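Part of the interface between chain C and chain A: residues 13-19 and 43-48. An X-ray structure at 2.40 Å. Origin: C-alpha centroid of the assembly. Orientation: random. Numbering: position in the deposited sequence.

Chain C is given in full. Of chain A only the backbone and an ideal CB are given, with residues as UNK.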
# COMPACT_ATOMS: atom_id res chain seq x y z
N VAL C 13 3.32 3.28 11.94
CA VAL C 13 2.28 3.98 11.20
C VAL C 13 3.00 4.61 10.01
O VAL C 13 3.98 5.33 10.18
CB VAL C 13 1.62 5.08 12.05
CG1 VAL C 13 0.53 5.77 11.25
CG2 VAL C 13 1.04 4.47 13.31
N VAL C 14 2.52 4.31 8.81
CA VAL C 14 3.11 4.83 7.58
C VAL C 14 2.15 5.73 6.81
O VAL C 14 1.00 5.92 7.21
CB VAL C 14 3.55 3.66 6.65
CG1 VAL C 14 4.62 2.81 7.33
CG2 VAL C 14 2.33 2.79 6.31
N GLY C 15 2.64 6.28 5.70
CA GLY C 15 1.83 7.14 4.85
C GLY C 15 1.55 8.54 5.37
O GLY C 15 0.78 9.28 4.76
N GLU C 16 2.16 8.91 6.49
CA GLU C 16 1.96 10.23 7.08
C GLU C 16 2.01 11.36 6.06
O GLU C 16 1.13 12.22 6.01
CB GLU C 16 3.00 10.51 8.16
CG GLU C 16 2.79 9.73 9.44
CD GLU C 16 3.50 8.40 9.45
OE1 GLU C 16 3.68 7.81 8.36
OE2 GLU C 16 3.87 7.93 10.55
N ARG C 17 3.06 11.34 5.25
CA ARG C 17 3.29 12.36 4.23
C ARG C 17 2.14 12.55 3.24
O ARG C 17 1.95 13.65 2.71
CB ARG C 17 4.58 12.01 3.47
CG ARG C 17 4.83 12.78 2.19
CD ARG C 17 6.26 12.52 1.73
NE ARG C 17 6.61 11.11 1.84
CZ ARG C 17 7.85 10.66 2.06
NH1 ARG C 17 8.85 11.52 2.19
NH2 ARG C 17 8.08 9.35 2.15
N TYR C 18 1.36 11.50 3.01
CA TYR C 18 0.25 11.56 2.07
C TYR C 18 -1.05 11.95 2.75
O TYR C 18 -2.12 11.85 2.15
CB TYR C 18 0.10 10.22 1.37
CG TYR C 18 1.42 9.66 0.89
CD1 TYR C 18 2.17 10.33 -0.08
CD2 TYR C 18 1.94 8.48 1.43
CE1 TYR C 18 3.41 9.84 -0.49
CE2 TYR C 18 3.18 7.99 1.03
CZ TYR C 18 3.91 8.67 0.07
OH TYR C 18 5.14 8.19 -0.32
N VAL C 19 -0.96 12.38 4.00
CA VAL C 19 -2.13 12.78 4.77
C VAL C 19 -2.21 14.30 4.87
O VAL C 19 -1.20 14.98 5.08
CB VAL C 19 -2.10 12.17 6.19
CG1 VAL C 19 -3.29 12.68 7.00
CG2 VAL C 19 -2.13 10.65 6.10
N UNK A 43 -3.26 5.82 -3.31
CA UNK A 43 -2.72 4.74 -2.48
C UNK A 43 -2.16 5.35 -1.19
O UNK A 43 -1.29 6.23 -1.22
CB UNK A 43 -1.64 3.95 -3.23
N UNK A 44 -2.68 4.89 -0.05
CA UNK A 44 -2.25 5.41 1.24
C UNK A 44 -0.80 5.13 1.59
O UNK A 44 -0.24 5.77 2.48
CB UNK A 44 -3.14 4.83 2.34
N UNK A 45 -0.17 4.20 0.89
CA UNK A 45 1.21 3.86 1.19
C UNK A 45 2.20 4.57 0.26
O UNK A 45 3.37 4.75 0.61
CB UNK A 45 1.40 2.34 1.10
N UNK A 46 1.73 4.96 -0.92
CA UNK A 46 2.59 5.63 -1.90
C UNK A 46 1.74 6.39 -2.91
O UNK A 46 1.00 5.78 -3.68
CB UNK A 46 3.49 4.62 -2.62
N UNK A 47 1.86 7.71 -2.93
CA UNK A 47 1.09 8.52 -3.86
C UNK A 47 1.57 8.34 -5.30
O UNK A 47 0.95 8.83 -6.23
CB UNK A 47 1.17 9.99 -3.46
N UNK A 48 2.68 7.63 -5.47
CA UNK A 48 3.23 7.38 -6.80
C UNK A 48 2.95 5.97 -7.27
O UNK A 48 3.38 5.55 -8.35
CB UNK A 48 4.74 7.64 -6.81

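At position 43 the CA-to-CB bond runs sideways to chain C, and no atom of that stretch lies within 5.5 Å of the ideal CB. Chain C therefore sets no requirement; phi/psi of -61/122 admits most residues. The deposited residue is A:Asn43, which serves its own chain: its OD1 accepts a hydrogen bond from the backbone N of position 45 (2.7 Å) and a weak one from N of position 46 (3.2 Å).

Position 44 also points its CB sideways, with nothing of chain C within 5.5 Å, so many side chains would fit. What matters is its carbonyl. The O lies 3.4 Å from C:Gly15 CA, with an angle of 132° at the hydrogen, a CA-H...O contact. An ideal CB on C:Gly15 would sit 2.3 Å from this same O, a clash, so the approach depends on the absent side chain; the positive phi of C:Gly15 (74°) independently favours glycine. The O atom of water 1 donates to O of position 44 (2.8 Å) and to C:Gly15 O (3.1 Å), bridging two acceptors that could not bond directly. The residue is A:Gln44, whose side-chain end leads away from chain C.

At position 45 CA-to-CB points away, yet the ideal CB is 5.3 Å from C:Val14 CG2. A small residue would leave that methyl untouched from here; a longer apolar or aromatic one could turn back to it. A:Tyr45, with chi1 of -50° (m), does so: its CD1 is 3.8 Å from C:Val14 CG2, which meets the ring at its edge. The backbone contributes too, with A:Tyr45 O 3.3 Å from C:Tyr18 CE2.

Position 46 directs CB away, 4.6 Å from C:Tyr18 OH. Its extended backbone (-161/115) passes the C:Tyr18 ring, and CA lies 3.8 Å from C:Tyr18 CE2; since CB points away, chain C leaves the choice of side chain open. A:Asp46 places OD1 4.0 Å from C:Tyr18 OH and uses that oxygen to accept from N of position 48 (2.7 Å).

Position 47 points toward chain C, its ideal CB 3.5 Å from C:Tyr18 CD1. Its N lies over one face of that ring. A short polar or small apolar side chain could pack there. A:Asp47, chi1 69° (p), brings OD1 to 3.2 Å from C:Tyr18 CE1, a close contact with a ring carbon.

Position 48 points sideways, and nothing of the chain C stretch lies within 5.5 Å of the ideal CB, leaving the choice open. It is A:Asn48, without contact to the chain C stretch.

Chain A (43-48) NQYDDN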
# COMPACT_ATOMS: atom_id res chain seq x y z
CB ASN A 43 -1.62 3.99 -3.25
CG ASN A 43 -1.15 2.73 -2.52
OD1 ASN A 43 -0.60 2.81 -1.43
ND2 ASN A 43 -1.37 1.57 -3.14
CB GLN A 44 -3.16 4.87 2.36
CG GLN A 44 -3.08 3.37 2.58
CD GLN A 44 -4.25 2.62 1.95
OE1 GLN A 44 -4.75 3.00 0.89
NE2 GLN A 44 -4.67 1.54 2.60
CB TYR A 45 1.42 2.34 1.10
CG TYR A 45 0.39 1.55 1.88
CD1 TYR A 45 0.25 1.73 3.26
CD2 TYR A 45 -0.46 0.64 1.25
CE1 TYR A 45 -0.72 1.03 3.99
CE2 TYR A 45 -1.43 -0.06 1.96
CZ TYR A 45 -1.56 0.14 3.34
OH TYR A 45 -2.53 -0.53 4.05
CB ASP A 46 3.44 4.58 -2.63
CG ASP A 46 4.53 5.20 -3.48
OD1 ASP A 46 4.43 6.39 -3.82
OD2 ASP A 46 5.49 4.48 -3.82
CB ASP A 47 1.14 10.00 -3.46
CG ASP A 47 2.52 10.61 -3.65
OD1 ASP A 47 3.51 9.86 -3.72
OD2 ASP A 47 2.61 11.85 -3.70
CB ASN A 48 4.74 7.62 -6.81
CG ASN A 48 5.10 9.09 -6.90
OD1 ASN A 48 5.88 9.60 -6.10
ND2 ASN A 48 4.53 9.79 -7.88
O HOH W 1 -1.71 7.68 3.90
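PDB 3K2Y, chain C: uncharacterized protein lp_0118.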